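Beta-methylmalyl-CoA dehydratase (Chloroflexus aurantiacus, PDB 4E3E) catalyses the reversible dehydration of (2R,3S)-beta-methylmalyl-CoA to mesaconyl-CoA, a step of the glyoxylate assimilation cycle. Local coordinates at residues A[84-90]-A[143-149]; A[6-10]-A[78-83]; A[112-116]-A[157-163]; A[277-283]-A[336-342]; A[69-73]-A[249-255]. All blocks are in the same frame, centred on the assembly; numbering follows the deposited sequence.

Contact 1. Residues A[84-90]-A[143-149]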
# COMPACT_ATOMS: atom_id res chain seq x y z
N ALA A 84 -22.16 7.40 15.40
CA ALA A 84 -21.73 8.65 16.03
C ALA A 84 -21.76 9.82 15.06
O ALA A 84 -21.51 9.65 13.86
CB ALA A 84 -20.33 8.50 16.63
N ILE A 85 -22.06 11.01 15.59
CA ILE A 85 -21.97 12.27 14.84
C ILE A 85 -20.52 12.78 14.86
O ILE A 85 -20.01 13.25 13.86
CB ILE A 85 -22.90 13.38 15.42
CG1 ILE A 85 -24.36 12.89 15.53
CG2 ILE A 85 -22.81 14.68 14.62
CD1 ILE A 85 -25.10 12.80 14.22
N ALA A 86 -19.86 12.67 16.02
CA ALA A 86 -18.49 13.15 16.18
C ALA A 86 -17.83 12.51 17.38
O ALA A 86 -18.50 12.11 18.34
CB ALA A 86 -18.46 14.67 16.33
N ASN A 87 -16.50 12.40 17.32
CA ASN A 87 -15.73 12.12 18.51
C ASN A 87 -15.51 13.45 19.21
O ASN A 87 -15.17 14.44 18.57
CB ASN A 87 -14.39 11.50 18.17
CG ASN A 87 -13.73 10.86 19.39
OD1 ASN A 87 -14.10 9.75 19.79
ND2 ASN A 87 -12.77 11.56 19.99
N LEU A 88 -15.70 13.47 20.52
CA LEU A 88 -15.66 14.74 21.23
C LEU A 88 -14.35 15.01 21.97
O LEU A 88 -13.99 16.16 22.18
CB LEU A 88 -16.89 14.90 22.14
CG LEU A 88 -18.24 14.97 21.41
CD1 LEU A 88 -19.37 14.97 22.43
CD2 LEU A 88 -18.32 16.21 20.51
N GLY A 89 -13.63 13.96 22.35
CA GLY A 89 -12.34 14.12 23.03
C GLY A 89 -11.71 12.80 23.39
O GLY A 89 -12.33 11.74 23.21
N TYR A 90 -10.48 12.87 23.89
CA TYR A 90 -9.72 11.72 24.41
C TYR A 90 -9.15 12.17 25.74
O TYR A 90 -8.97 13.38 25.96
CB TYR A 90 -8.54 11.36 23.48
CG TYR A 90 -8.88 11.18 22.01
CD1 TYR A 90 -8.90 12.28 21.16
CD2 TYR A 90 -9.14 9.92 21.48
CE1 TYR A 90 -9.20 12.14 19.81
CE2 TYR A 90 -9.43 9.76 20.13
CZ TYR A 90 -9.46 10.87 19.30
OH TYR A 90 -9.75 10.73 17.96
N ILE A 143 -9.53 6.98 27.30
CA ILE A 143 -10.93 7.30 27.39
C ILE A 143 -11.25 8.16 26.18
O ILE A 143 -10.46 9.02 25.79
CB ILE A 143 -11.24 8.08 28.69
CG1 ILE A 143 -11.08 7.17 29.91
CG2 ILE A 143 -12.64 8.70 28.64
CD1 ILE A 143 -10.88 7.93 31.19
N ARG A 144 -12.39 7.91 25.55
CA ARG A 144 -12.86 8.82 24.53
C ARG A 144 -14.35 8.99 24.73
O ARG A 144 -15.01 8.14 25.36
CB ARG A 144 -12.50 8.35 23.11
CG ARG A 144 -13.38 7.28 22.47
CD ARG A 144 -12.97 7.08 21.02
NE ARG A 144 -13.55 5.91 20.36
CZ ARG A 144 -14.38 5.96 19.32
NH1 ARG A 144 -14.77 7.13 18.80
NH2 ARG A 144 -14.82 4.82 18.77
N TRP A 145 -14.89 10.09 24.23
CA TRP A 145 -16.32 10.29 24.26
C TRP A 145 -16.81 10.75 22.93
O TRP A 145 -16.11 11.47 22.22
CB TRP A 145 -16.78 11.17 25.44
CG TRP A 145 -16.15 12.54 25.55
CD1 TRP A 145 -16.75 13.76 25.27
CD2 TRP A 145 -14.80 12.88 26.02
NE1 TRP A 145 -15.89 14.81 25.52
CE2 TRP A 145 -14.70 14.35 25.97
CE3 TRP A 145 -13.70 12.14 26.46
CZ2 TRP A 145 -13.54 15.03 26.33
CZ3 TRP A 145 -12.53 12.84 26.82
CH2 TRP A 145 -12.46 14.25 26.76
N VAL A 146 -18.00 10.27 22.57
CA VAL A 146 -18.57 10.42 21.23
C VAL A 146 -20.02 10.87 21.33
O VAL A 146 -20.74 10.48 22.25
CB VAL A 146 -18.50 9.11 20.41
CG1 VAL A 146 -17.08 8.80 19.99
CG2 VAL A 146 -19.01 7.92 21.21
N MSE A 147 -20.45 11.67 20.37
CA MSE A 147 -21.85 12.06 20.28
C MSE A 147 -22.49 11.06 19.37
O MSE A 147 -22.12 10.95 18.20
CB MSE A 147 -21.92 13.45 19.69
CG MSE A 147 -23.39 13.85 19.71
SE MSE A 147 -23.49 15.67 19.02
CE MSE A 147 -23.09 16.65 20.69
N VAL A 148 -23.46 10.32 19.90
CA VAL A 148 -24.11 9.23 19.16
C VAL A 148 -25.59 9.51 18.92
O VAL A 148 -26.29 10.00 19.81
CB VAL A 148 -23.94 7.87 19.87
CG1 VAL A 148 -24.49 6.72 19.03
CG2 VAL A 148 -22.48 7.62 20.21
N ARG A 149 -26.05 9.17 17.72
CA ARG A 149 -27.46 9.27 17.37
C ARG A 149 -28.33 8.37 18.25
O ARG A 149 -27.94 7.25 18.59
CB ARG A 149 -27.69 8.85 15.92
CG ARG A 149 -27.16 9.80 14.88
CD ARG A 149 -27.54 9.29 13.50
NE ARG A 149 -26.82 10.01 12.45
CZ ARG A 149 -25.67 9.61 11.92
NH1 ARG A 149 -25.08 8.48 12.30
NH2 ARG A 149 -25.10 10.35 10.98

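Contact 2. Residues A[6-10]-A[78-83]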
# COMPACT_ATOMS: atom_id res chain seq x y z
N ASN A 6 -25.13 -6.29 11.79
CA ASN A 6 -24.81 -5.61 13.04
C ASN A 6 -25.10 -4.12 12.87
O ASN A 6 -24.31 -3.43 12.22
CB ASN A 6 -23.34 -5.86 13.41
CG ASN A 6 -22.90 -5.12 14.68
OD1 ASN A 6 -23.68 -4.38 15.31
ND2 ASN A 6 -21.64 -5.33 15.06
N PRO A 7 -26.22 -3.63 13.44
CA PRO A 7 -26.58 -2.23 13.24
C PRO A 7 -25.72 -1.27 14.07
O PRO A 7 -25.85 -0.06 13.94
CB PRO A 7 -28.05 -2.18 13.70
CG PRO A 7 -28.16 -3.26 14.72
CD PRO A 7 -27.20 -4.35 14.28
N GLY A 8 -24.84 -1.83 14.89
CA GLY A 8 -24.06 -1.05 15.84
C GLY A 8 -24.95 -0.66 17.01
O GLY A 8 -26.11 -1.07 17.10
N ASN A 9 -24.41 0.12 17.93
CA ASN A 9 -25.24 0.62 19.02
C ASN A 9 -25.67 2.04 18.72
O ASN A 9 -24.90 2.81 18.16
CB ASN A 9 -24.46 0.61 20.32
CG ASN A 9 -24.23 -0.80 20.84
OD1 ASN A 9 -25.17 -1.49 21.21
ND2 ASN A 9 -22.97 -1.22 20.85
N PHE A 10 -26.91 2.37 19.09
CA PHE A 10 -27.36 3.75 19.11
C PHE A 10 -27.31 4.22 20.56
O PHE A 10 -27.09 3.39 21.45
CB PHE A 10 -28.77 3.88 18.52
CG PHE A 10 -28.81 3.75 17.03
CD1 PHE A 10 -28.80 2.50 16.42
CD2 PHE A 10 -28.84 4.89 16.22
CE1 PHE A 10 -28.82 2.38 15.04
CE2 PHE A 10 -28.86 4.77 14.84
CZ PHE A 10 -28.85 3.52 14.25
N PRO A 78 -17.03 -0.37 15.13
CA PRO A 78 -18.32 -1.04 14.87
C PRO A 78 -19.32 -0.93 16.03
O PRO A 78 -20.51 -0.72 15.79
CB PRO A 78 -17.90 -2.51 14.64
CG PRO A 78 -16.49 -2.42 14.15
CD PRO A 78 -15.89 -1.31 14.98
N ASP A 79 -18.83 -1.04 17.27
CA ASP A 79 -19.69 -1.08 18.46
C ASP A 79 -19.91 0.26 19.16
O ASP A 79 -20.90 0.43 19.87
CB ASP A 79 -19.12 -2.07 19.47
CG ASP A 79 -18.92 -3.44 18.87
OD1 ASP A 79 -19.88 -3.98 18.29
OD2 ASP A 79 -17.81 -3.99 18.97
N ILE A 80 -18.99 1.20 18.97
CA ILE A 80 -19.04 2.47 19.71
C ILE A 80 -19.46 3.64 18.83
O ILE A 80 -20.34 4.41 19.22
CB ILE A 80 -17.69 2.78 20.40
CG1 ILE A 80 -17.28 1.62 21.32
CG2 ILE A 80 -17.73 4.11 21.16
CD1 ILE A 80 -18.29 1.23 22.37
N SER A 81 -18.85 3.78 17.65
CA SER A 81 -19.00 5.02 16.89
C SER A 81 -19.59 4.84 15.50
O SER A 81 -19.65 5.81 14.73
CB SER A 81 -17.69 5.82 16.84
OG SER A 81 -16.60 5.02 16.40
N LEU A 82 -20.03 3.63 15.17
CA LEU A 82 -20.71 3.41 13.90
C LEU A 82 -21.84 4.43 13.67
O LEU A 82 -21.99 4.97 12.58
CB LEU A 82 -21.23 1.97 13.78
CG LEU A 82 -21.73 1.57 12.38
CD1 LEU A 82 -20.63 1.67 11.33
CD2 LEU A 82 -22.33 0.16 12.39
N ASN A 83 -22.60 4.72 14.73
CA ASN A 83 -23.71 5.67 14.66
C ASN A 83 -23.44 7.03 15.33
O ASN A 83 -24.36 7.72 15.75
CB ASN A 83 -24.97 5.02 15.24
CG ASN A 83 -25.29 3.71 14.57
OD1 ASN A 83 -25.56 3.69 13.37
ND2 ASN A 83 -25.21 2.60 15.31
O HOH W 1 -22.43 4.03 17.50

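Contact 3. Residues A[112-116]-A[157-163]. With SO4 (sulfate ion), chain C.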
# COMPACT_ATOMS: atom_id res chain seq x y z
N ILE A 112 -18.40 4.17 30.72
CA ILE A 112 -18.14 4.82 32.00
C ILE A 112 -18.89 6.13 32.14
O ILE A 112 -18.76 6.82 33.15
CB ILE A 112 -16.63 5.06 32.23
CG1 ILE A 112 -16.05 6.03 31.17
CG2 ILE A 112 -15.87 3.74 32.30
CD1 ILE A 112 -14.68 6.59 31.51
N GLY A 113 -19.67 6.48 31.12
CA GLY A 113 -20.45 7.71 31.16
C GLY A 113 -21.50 7.79 30.09
O GLY A 113 -21.30 7.29 28.98
N LEU A 114 -22.63 8.42 30.43
CA LEU A 114 -23.72 8.69 29.50
C LEU A 114 -24.36 10.04 29.82
O LEU A 114 -24.57 10.37 31.00
CB LEU A 114 -24.80 7.60 29.59
CG LEU A 114 -24.52 6.17 29.13
CD1 LEU A 114 -25.69 5.24 29.49
CD2 LEU A 114 -24.23 6.14 27.64
N ARG A 115 -24.66 10.81 28.79
CA ARG A 115 -25.44 12.04 28.94
C ARG A 115 -26.22 12.35 27.66
O ARG A 115 -25.63 12.74 26.65
CB ARG A 115 -24.58 13.25 29.35
CG ARG A 115 -25.43 14.51 29.59
CD ARG A 115 -24.60 15.77 29.84
NE ARG A 115 -23.89 16.23 28.64
CZ ARG A 115 -24.35 17.15 27.79
NH1 ARG A 115 -25.53 17.72 27.97
NH2 ARG A 115 -23.61 17.50 26.74
N GLN A 116 -27.54 12.20 27.73
CA GLN A 116 -28.40 12.56 26.62
C GLN A 116 -28.28 14.05 26.38
O GLN A 116 -28.26 14.82 27.33
CB GLN A 116 -29.86 12.18 26.90
CG GLN A 116 -30.80 12.62 25.80
CD GLN A 116 -32.16 11.96 25.88
OE1 GLN A 116 -32.28 10.75 25.68
NE2 GLN A 116 -33.18 12.75 26.17
N ALA A 157 -34.30 8.89 28.44
CA ALA A 157 -32.92 9.25 28.70
C ALA A 157 -32.35 8.36 29.81
O ALA A 157 -33.08 8.01 30.74
CB ALA A 157 -32.84 10.72 29.12
N PRO A 158 -31.06 7.97 29.70
CA PRO A 158 -30.43 7.31 30.84
C PRO A 158 -30.14 8.35 31.91
O PRO A 158 -30.15 9.56 31.63
CB PRO A 158 -29.12 6.78 30.26
CG PRO A 158 -28.80 7.73 29.16
CD PRO A 158 -30.12 8.17 28.58
N GLU A 159 -29.89 7.90 33.14
CA GLU A 159 -29.42 8.81 34.17
C GLU A 159 -28.06 9.35 33.72
O GLU A 159 -27.22 8.59 33.24
CB GLU A 159 -29.28 8.09 35.50
CG GLU A 159 -29.06 9.03 36.67
CD GLU A 159 -28.72 8.31 37.94
OE1 GLU A 159 -29.34 7.26 38.22
OE2 GLU A 159 -27.83 8.80 38.68
N THR A 160 -27.87 10.66 33.86
CA THR A 160 -26.60 11.27 33.49
C THR A 160 -25.49 10.84 34.44
O THR A 160 -25.60 11.03 35.65
CB THR A 160 -26.70 12.80 33.47
OG1 THR A 160 -27.62 13.20 32.44
CG2 THR A 160 -25.34 13.45 33.22
N VAL A 161 -24.43 10.24 33.89
CA VAL A 161 -23.21 9.96 34.63
C VAL A 161 -22.03 10.40 33.78
O VAL A 161 -21.82 9.86 32.69
CB VAL A 161 -23.06 8.47 35.01
CG1 VAL A 161 -21.70 8.21 35.66
CG2 VAL A 161 -24.18 8.03 35.93
N VAL A 162 -21.29 11.39 34.26
CA VAL A 162 -20.14 11.92 33.55
C VAL A 162 -18.89 11.66 34.39
O VAL A 162 -18.82 12.11 35.53
CB VAL A 162 -20.29 13.43 33.26
CG1 VAL A 162 -19.07 13.97 32.52
CG2 VAL A 162 -21.56 13.68 32.46
N PRO A 163 -17.91 10.92 33.85
CA PRO A 163 -16.76 10.59 34.68
C PRO A 163 -15.82 11.79 34.84
O PRO A 163 -15.86 12.72 34.02
CB PRO A 163 -16.07 9.48 33.89
CG PRO A 163 -16.40 9.78 32.46
CD PRO A 163 -17.76 10.42 32.47
S SO4 C . -25.65 20.38 25.23
O1 SO4 C . -26.49 20.96 24.16
O2 SO4 C . -25.54 21.31 26.37
O3 SO4 C . -26.29 19.12 25.69
O4 SO4 C . -24.29 20.12 24.70

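Contact 4. Residues A[277-283]-A[336-342]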
# COMPACT_ATOMS: atom_id res chain seq x y z
N GLY A 277 -7.33 15.56 22.57
CA GLY A 277 -7.34 15.61 21.12
C GLY A 277 -8.70 16.09 20.72
O GLY A 277 -9.72 15.53 21.15
N ARG A 278 -8.73 17.14 19.92
CA ARG A 278 -9.96 17.67 19.38
C ARG A 278 -9.83 17.77 17.87
O ARG A 278 -8.87 18.38 17.37
CB ARG A 278 -10.26 19.04 19.95
CG ARG A 278 -11.23 19.03 21.13
CD ARG A 278 -11.36 20.40 21.78
NE ARG A 278 -10.08 20.72 22.43
CZ ARG A 278 -9.92 21.50 23.50
NH1 ARG A 278 -10.96 22.08 24.09
NH2 ARG A 278 -8.69 21.70 23.97
N HIS A 279 -10.77 17.16 17.16
CA HIS A 279 -10.89 17.33 15.71
C HIS A 279 -11.80 18.49 15.49
O HIS A 279 -13.00 18.32 15.42
CB HIS A 279 -11.42 16.05 15.06
CG HIS A 279 -10.64 14.83 15.45
ND1 HIS A 279 -9.41 14.57 14.94
CD2 HIS A 279 -10.90 13.83 16.38
CE1 HIS A 279 -8.93 13.44 15.51
NE2 HIS A 279 -9.84 12.99 16.38
N THR A 280 -11.21 19.68 15.40
CA THR A 280 -11.93 20.94 15.54
C THR A 280 -12.77 21.30 14.32
O THR A 280 -13.78 21.97 14.45
CB THR A 280 -10.94 22.09 15.84
OG1 THR A 280 -9.89 22.06 14.88
CG2 THR A 280 -10.31 21.90 17.23
N ASN A 281 -12.31 20.90 13.14
CA ASN A 281 -13.05 21.05 11.89
C ASN A 281 -12.78 19.80 11.05
O ASN A 281 -11.74 19.15 11.24
CB ASN A 281 -12.63 22.33 11.14
CG ASN A 281 -13.14 23.59 11.81
OD1 ASN A 281 -14.34 23.84 11.85
ND2 ASN A 281 -12.22 24.39 12.33
N PRO A 282 -13.72 19.45 10.15
CA PRO A 282 -13.54 18.27 9.30
C PRO A 282 -12.45 18.52 8.25
O PRO A 282 -12.20 19.65 7.86
CB PRO A 282 -14.92 18.10 8.65
CG PRO A 282 -15.46 19.49 8.57
CD PRO A 282 -14.97 20.18 9.82
N SER A 283 -11.82 17.44 7.81
CA SER A 283 -10.77 17.48 6.80
C SER A 283 -11.25 16.63 5.63
O SER A 283 -11.99 15.66 5.83
CB SER A 283 -9.50 16.82 7.36
OG SER A 283 -8.88 17.66 8.32
N PRO A 336 -11.09 28.97 11.75
CA PRO A 336 -11.73 28.05 10.80
C PRO A 336 -10.72 27.12 10.11
O PRO A 336 -11.11 26.04 9.65
CB PRO A 336 -12.40 28.97 9.76
CG PRO A 336 -11.98 30.37 10.09
CD PRO A 336 -11.49 30.37 11.52
N ALA A 337 -9.45 27.52 10.06
CA ALA A 337 -8.41 26.74 9.39
C ALA A 337 -7.87 25.57 10.22
O ALA A 337 -7.23 24.66 9.68
CB ALA A 337 -7.26 27.65 8.95
N VAL A 338 -8.12 25.59 11.53
CA VAL A 338 -7.59 24.57 12.44
C VAL A 338 -8.45 23.30 12.43
O VAL A 338 -9.68 23.36 12.66
CB VAL A 338 -7.44 25.10 13.89
CG1 VAL A 338 -7.00 23.98 14.83
CG2 VAL A 338 -6.45 26.25 13.94
N VAL A 339 -7.82 22.14 12.20
CA VAL A 339 -8.54 20.87 12.08
C VAL A 339 -8.21 19.91 13.21
O VAL A 339 -8.97 18.96 13.47
CB VAL A 339 -8.31 20.17 10.70
CG1 VAL A 339 -8.92 21.01 9.56
CG2 VAL A 339 -6.83 19.84 10.47
N LEU A 340 -7.10 20.16 13.90
CA LEU A 340 -6.64 19.27 14.96
C LEU A 340 -5.97 20.08 16.06
O LEU A 340 -5.13 20.92 15.77
CB LEU A 340 -5.63 18.27 14.42
CG LEU A 340 -5.11 17.28 15.48
CD1 LEU A 340 -6.24 16.35 15.90
CD2 LEU A 340 -3.88 16.52 14.97
N ASP A 341 -6.36 19.82 17.30
CA ASP A 341 -5.65 20.32 18.47
C ASP A 341 -5.28 19.10 19.30
O ASP A 341 -6.13 18.53 19.97
CB ASP A 341 -6.54 21.29 19.26
CG ASP A 341 -5.85 21.87 20.49
OD1 ASP A 341 -4.69 21.49 20.78
OD2 ASP A 341 -6.49 22.69 21.18
N PHE A 342 -4.01 18.70 19.25
CA PHE A 342 -3.56 17.40 19.77
C PHE A 342 -2.53 17.64 20.86
O PHE A 342 -1.51 18.27 20.62
CB PHE A 342 -2.97 16.57 18.61
CG PHE A 342 -2.58 15.15 18.98
CD1 PHE A 342 -3.51 14.26 19.51
CD2 PHE A 342 -1.28 14.69 18.73
CE1 PHE A 342 -3.14 12.95 19.83
CE2 PHE A 342 -0.90 13.37 19.05
CZ PHE A 342 -1.84 12.51 19.60
O HOH W 2 -8.55 16.34 12.94

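Contact 5. Residues A[69-73]-A[249-255]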
# COMPACT_ATOMS: atom_id res chain seq x y z
N PHE A 69 -2.35 2.93 18.16
CA PHE A 69 -3.57 3.67 18.50
C PHE A 69 -4.72 3.49 17.50
O PHE A 69 -5.84 3.15 17.92
CB PHE A 69 -3.24 5.14 18.75
CG PHE A 69 -4.44 5.99 19.03
CD1 PHE A 69 -4.96 6.09 20.32
CD2 PHE A 69 -5.06 6.68 18.00
CE1 PHE A 69 -6.07 6.88 20.57
CE2 PHE A 69 -6.18 7.47 18.25
CZ PHE A 69 -6.69 7.56 19.54
N HIS A 70 -4.46 3.70 16.20
CA HIS A 70 -5.50 3.59 15.17
C HIS A 70 -6.09 2.20 15.05
O HIS A 70 -7.27 2.03 14.79
CB HIS A 70 -4.99 4.06 13.82
CG HIS A 70 -4.52 5.49 13.83
ND1 HIS A 70 -5.18 6.47 14.48
CD2 HIS A 70 -3.40 6.09 13.25
CE1 HIS A 70 -4.53 7.64 14.32
NE2 HIS A 70 -3.44 7.41 13.57
N ILE A 71 -5.26 1.19 15.25
CA ILE A 71 -5.75 -0.18 15.24
C ILE A 71 -6.68 -0.48 16.43
O ILE A 71 -7.77 -1.03 16.24
CB ILE A 71 -4.59 -1.19 15.09
CG1 ILE A 71 -4.03 -1.10 13.66
CG2 ILE A 71 -5.07 -2.62 15.40
CD1 ILE A 71 -2.74 -1.84 13.44
N VAL A 72 -6.24 -0.12 17.65
CA VAL A 72 -7.07 -0.25 18.86
C VAL A 72 -8.38 0.53 18.68
O VAL A 72 -9.49 -0.01 18.89
CB VAL A 72 -6.29 0.17 20.13
CG1 VAL A 72 -7.22 0.33 21.33
CG2 VAL A 72 -5.20 -0.87 20.46
N PHE A 73 -8.26 1.79 18.27
CA PHE A 73 -9.43 2.63 17.98
C PHE A 73 -10.35 2.01 16.93
O PHE A 73 -11.57 1.91 17.14
CB PHE A 73 -8.98 4.03 17.55
CG PHE A 73 -10.10 5.02 17.29
CD1 PHE A 73 -10.84 4.98 16.12
CD2 PHE A 73 -10.35 6.05 18.20
CE1 PHE A 73 -11.85 5.93 15.87
CE2 PHE A 73 -11.34 7.00 17.95
CZ PHE A 73 -12.10 6.94 16.78
N TYR A 249 -10.87 10.39 8.25
CA TYR A 249 -10.67 9.93 9.60
C TYR A 249 -9.78 10.91 10.37
O TYR A 249 -8.63 11.18 9.97
CB TYR A 249 -10.00 8.53 9.55
CG TYR A 249 -9.50 8.00 10.86
CD1 TYR A 249 -10.29 8.07 12.03
CD2 TYR A 249 -8.24 7.35 10.95
CE1 TYR A 249 -9.82 7.56 13.25
CE2 TYR A 249 -7.79 6.85 12.16
CZ TYR A 249 -8.57 6.96 13.30
OH TYR A 249 -8.10 6.45 14.51
N GLY A 250 -10.30 11.42 11.48
CA GLY A 250 -9.55 12.35 12.34
C GLY A 250 -8.16 11.85 12.72
O GLY A 250 -7.20 12.63 12.76
N GLY A 251 -8.03 10.56 12.99
CA GLY A 251 -6.74 9.98 13.35
C GLY A 251 -5.72 10.02 12.21
O GLY A 251 -4.51 10.00 12.46
N HIS A 252 -6.20 10.06 10.97
CA HIS A 252 -5.32 10.26 9.81
C HIS A 252 -4.62 11.60 9.93
O HIS A 252 -3.43 11.72 9.65
CB HIS A 252 -6.11 10.17 8.51
CG HIS A 252 -5.26 10.11 7.24
ND1 HIS A 252 -4.58 9.02 6.89
CD2 HIS A 252 -5.09 11.05 6.20
CE1 HIS A 252 -3.94 9.24 5.72
NE2 HIS A 252 -4.27 10.48 5.29
N ILE A 253 -5.36 12.61 10.38
CA ILE A 253 -4.77 13.95 10.61
C ILE A 253 -3.75 13.94 11.73
O ILE A 253 -2.69 14.58 11.63
CB ILE A 253 -5.87 15.00 10.86
CG1 ILE A 253 -6.92 14.91 9.74
CG2 ILE A 253 -5.28 16.41 10.97
CD1 ILE A 253 -6.35 15.03 8.34
N ILE A 254 -4.04 13.20 12.79
CA ILE A 254 -3.08 13.05 13.89
C ILE A 254 -1.77 12.46 13.35
O ILE A 254 -0.66 12.94 13.68
CB ILE A 254 -3.64 12.18 15.04
CG1 ILE A 254 -4.82 12.89 15.74
CG2 ILE A 254 -2.56 11.87 16.07
CD1 ILE A 254 -5.65 12.01 16.65
N SER A 255 -1.89 11.43 12.53
CA SER A 255 -0.71 10.74 12.02
C SER A 255 0.11 11.58 11.04
O SER A 255 1.35 11.53 11.04
CB SER A 255 -1.12 9.39 11.44
OG SER A 255 -1.15 8.41 12.48

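Contact 1. Residues A[84-90]-A[143-149]
A84 to Y90 and I143 to R149 pair as antiparallel strands. The axes of 86-90 and 143-149 come within 4.4 Å, with N-to-C directions 157° apart. I85 and A86 both face M147, and L88 and G89 both face W145, each a classic beta bulge. At the first, I85 N donates to M147 O at 2.6 Å, and M147 N donates to A86 O. At the second, L88 N donates to W145 O, and W145 N returns a longer bond to G89 O. These are neighbouring strands in the antiparallel sheet of the HotDog fold; I85 to L88 belong to the probable substrate site, by similarity. On the sheet face that meets helix 65-80, N87 and R144 cross at about a right angle. R144 NH1 donates to N87 OD1 at 2.9 Å, almost straight at 169° and in the guanidinium plane. R144 NH2 turns to T76 and S81. N87 ND2 lies 3.4 Å above the Y90 ring plane. The hydroxyl of Y90 bonds H279. On the other face, W145 CG sits between the backbone N and the carbonyl carbon (chi1 56°), which lays the indole over G89. G89 CA is 3.6 Å from the centroid of the W145 six-membered ring, a CH-pi contact. L88 CB abuts W145 CD1 at 3.3 Å, while L88 CD1 reaches CB of M147, a selenomethionine. I85 CD1 sits over one face of the R149 guanidinium.

Contact 2. Residues A[6-10]-A[78-83]
One side-chain amide, that of N83, holds two backbone carbonyls of the N-terminal segment. N83 ND2 donates to P7 O at 3.1 Å, on a lone pair and nearly straight at 175°. It also donates to N9 O at 2.9 Å, but there it comes from above the carbonyl plane. The same amide lies over one face of the F10 ring, stacked with the planes 14° apart. N83 CG, anti to the carbonyl carbon (chi1 -55°), is thereby 3.6 Å above the ring plane, toward the rim. A second amide works the other way: N9 ND2 donates to D79 O at 2.8 Å, in the carbonyl plane. A water links N9 O, I80 O and N83 N. N6 OD1 accepts from G8 N in an Asx turn. G8 packs against P78 O and L82 CD2. The loop thus lies along the C-terminal end of helix 65-80, where D79 also bonds H22 of strand 19-27. Beyond it, N6 N bonds N263 of the second subunit, and F10 touches R149 of strand 138-149.

Contact 3. Residues A[112-116]-A[157-163]
L114 and V161 exchange two backbone hydrogen bonds, from L114 N to V161 O at 2.8 Å and from V161 N to L114 O at 2.9 Å. Around this single bridge the side chains are mostly apolar. L114 CD1 meets P158 CB at 3.8 Å, the two side chains crossing at about a right angle. I112 CD1 reaches P163 CG at 3.7 Å. R115 and T160 run side by side in the same direction, with R115 CG against T160 CG2. A bend at chi3 (69°) then turns the R115 guanidinium aside to a sulfate ion, probably from the crystallisation liquor. R115 NH1 donates to sulfate O3 at 2.8 Å; the bonds from NH2 are weak. K118 also bonds the sulfate. Q116 lays its amide against A157, with OE1 held by K150. F11 packs on L114, Q116 and P158. Strand 104-116 has a classic bulge where I112 and G113 both face Y126. Through the bridge, the loop after strand 138-149 pairs with the end of this strand, part of the antiparallel sheet of the HotDog fold.

Contact 4. Residues A[277-283]-A[336-342]
The end of strand 270-278 pairs with the start of strand 338-349, two antiparallel neighbours in the sheet of the HotDog fold. R278 and D341 form the hydrogen-bonded pair: R278 N donates to D341 O, and D341 N donates to R278 O, each at 2.9 Å. G277 and F342 form the non-hydrogen-bonded pair next to it. The side chains of R278 and D341 run side by side. Their salt bridge is long, with R278 NH2 3.7 Å from D341 OD2, and the oxygen lies well out of the guanidinium plane, so no N-H points at it. D341 OD1 forms a salt bridge with R313, and OD2 is hydrogen-bonded to Y327 and Y334. Past R278 the first segment leaves the strand. V339 and L340 both face A316, a classic beta bulge of the second strand. H279 ND1 shares a water with V339 O, and L340 CD1 lies beside the imidazole. H279 NE2 is hydrogen-bonded to Y90 OH. The nearest side-chain atoms of H279 and N87, a substrate residue by similarity, are about 5 Å apart. S283 OG packs on V339 CB at 3.5 Å. The carbonyl of V338 takes two side-chain donors. N281 ND2 reaches it at 2.8 Å, tilted 19° from the carbonyl plane. T280 OG1, set by chi1 of 51° between the backbone N and the carbonyl carbon, donates to V338 O at 2.6 Å from above that plane.

Contact 5. Residues A[69-73]-A[249-255]
This is a buried, largely aromatic contact between two antiparallel helices near the centre of the chain. The axes of the short segments 69-73 and 250-255 are 11.0 Å apart and 170° from parallel, so the side chains bridge the gap. H70 does most of this. H70 ND1 and Y249 OH are hydrogen-bonded at 2.9 Å, and H70 NE2 and S255 OG at 2.7 Å. With both ring nitrogens engaged, rotation of the imidazole is restrained. S255 OG lies at the imidazole edge, in plane, and has a second partner in Y36. Helices 65-80 and 250-265 both pack on the long antiparallel sheet of the HotDog fold, F73 on R144 of strand 138-149, I254 on L340 and F342 of strand 338-349. Y249 is the N-cap residue of the second helix, and G251 N lies 3.3 Å above the centre of the Y249 ring. Y249 turns an edge to the face of H70 in an offset edge-to-face pair, with planes 76° apart. F73 CG, anti to the backbone N (chi1 -177°), directs its ring toward Y249. The F73 and Y249 side chains run past one another, pointing opposite ways, and the Y249 hydroxyl lies over one face of the F73 ring.

In the fold
Contacts 1 and 4 are parts of one sheet, where strands 84-95 and 270-278 are neighbours. Y90 OH and H279 NE2, 2.8 Å apart, join them. Contact 5 meets both: F73 CZ is 3.4 Å from R144 NH1, and I254 CG2 is 3.7 Å from F342 CZ. Contact 2 uses the end of the same helix 65-80 and reaches contact 1 through R149 N and N83 O, 3.0 Å apart. Contact 3 touches contact 1, with I143 CG1 4.0 Å from I112 CD1, but its centre is about 26 Å from those of contacts 4 and 5. The probable substrate residues I85 to L88 lie in contact 1. The sulfate, probably from the crystallisation liquor, has its nearest atom about 5 Å from the M147 side chain.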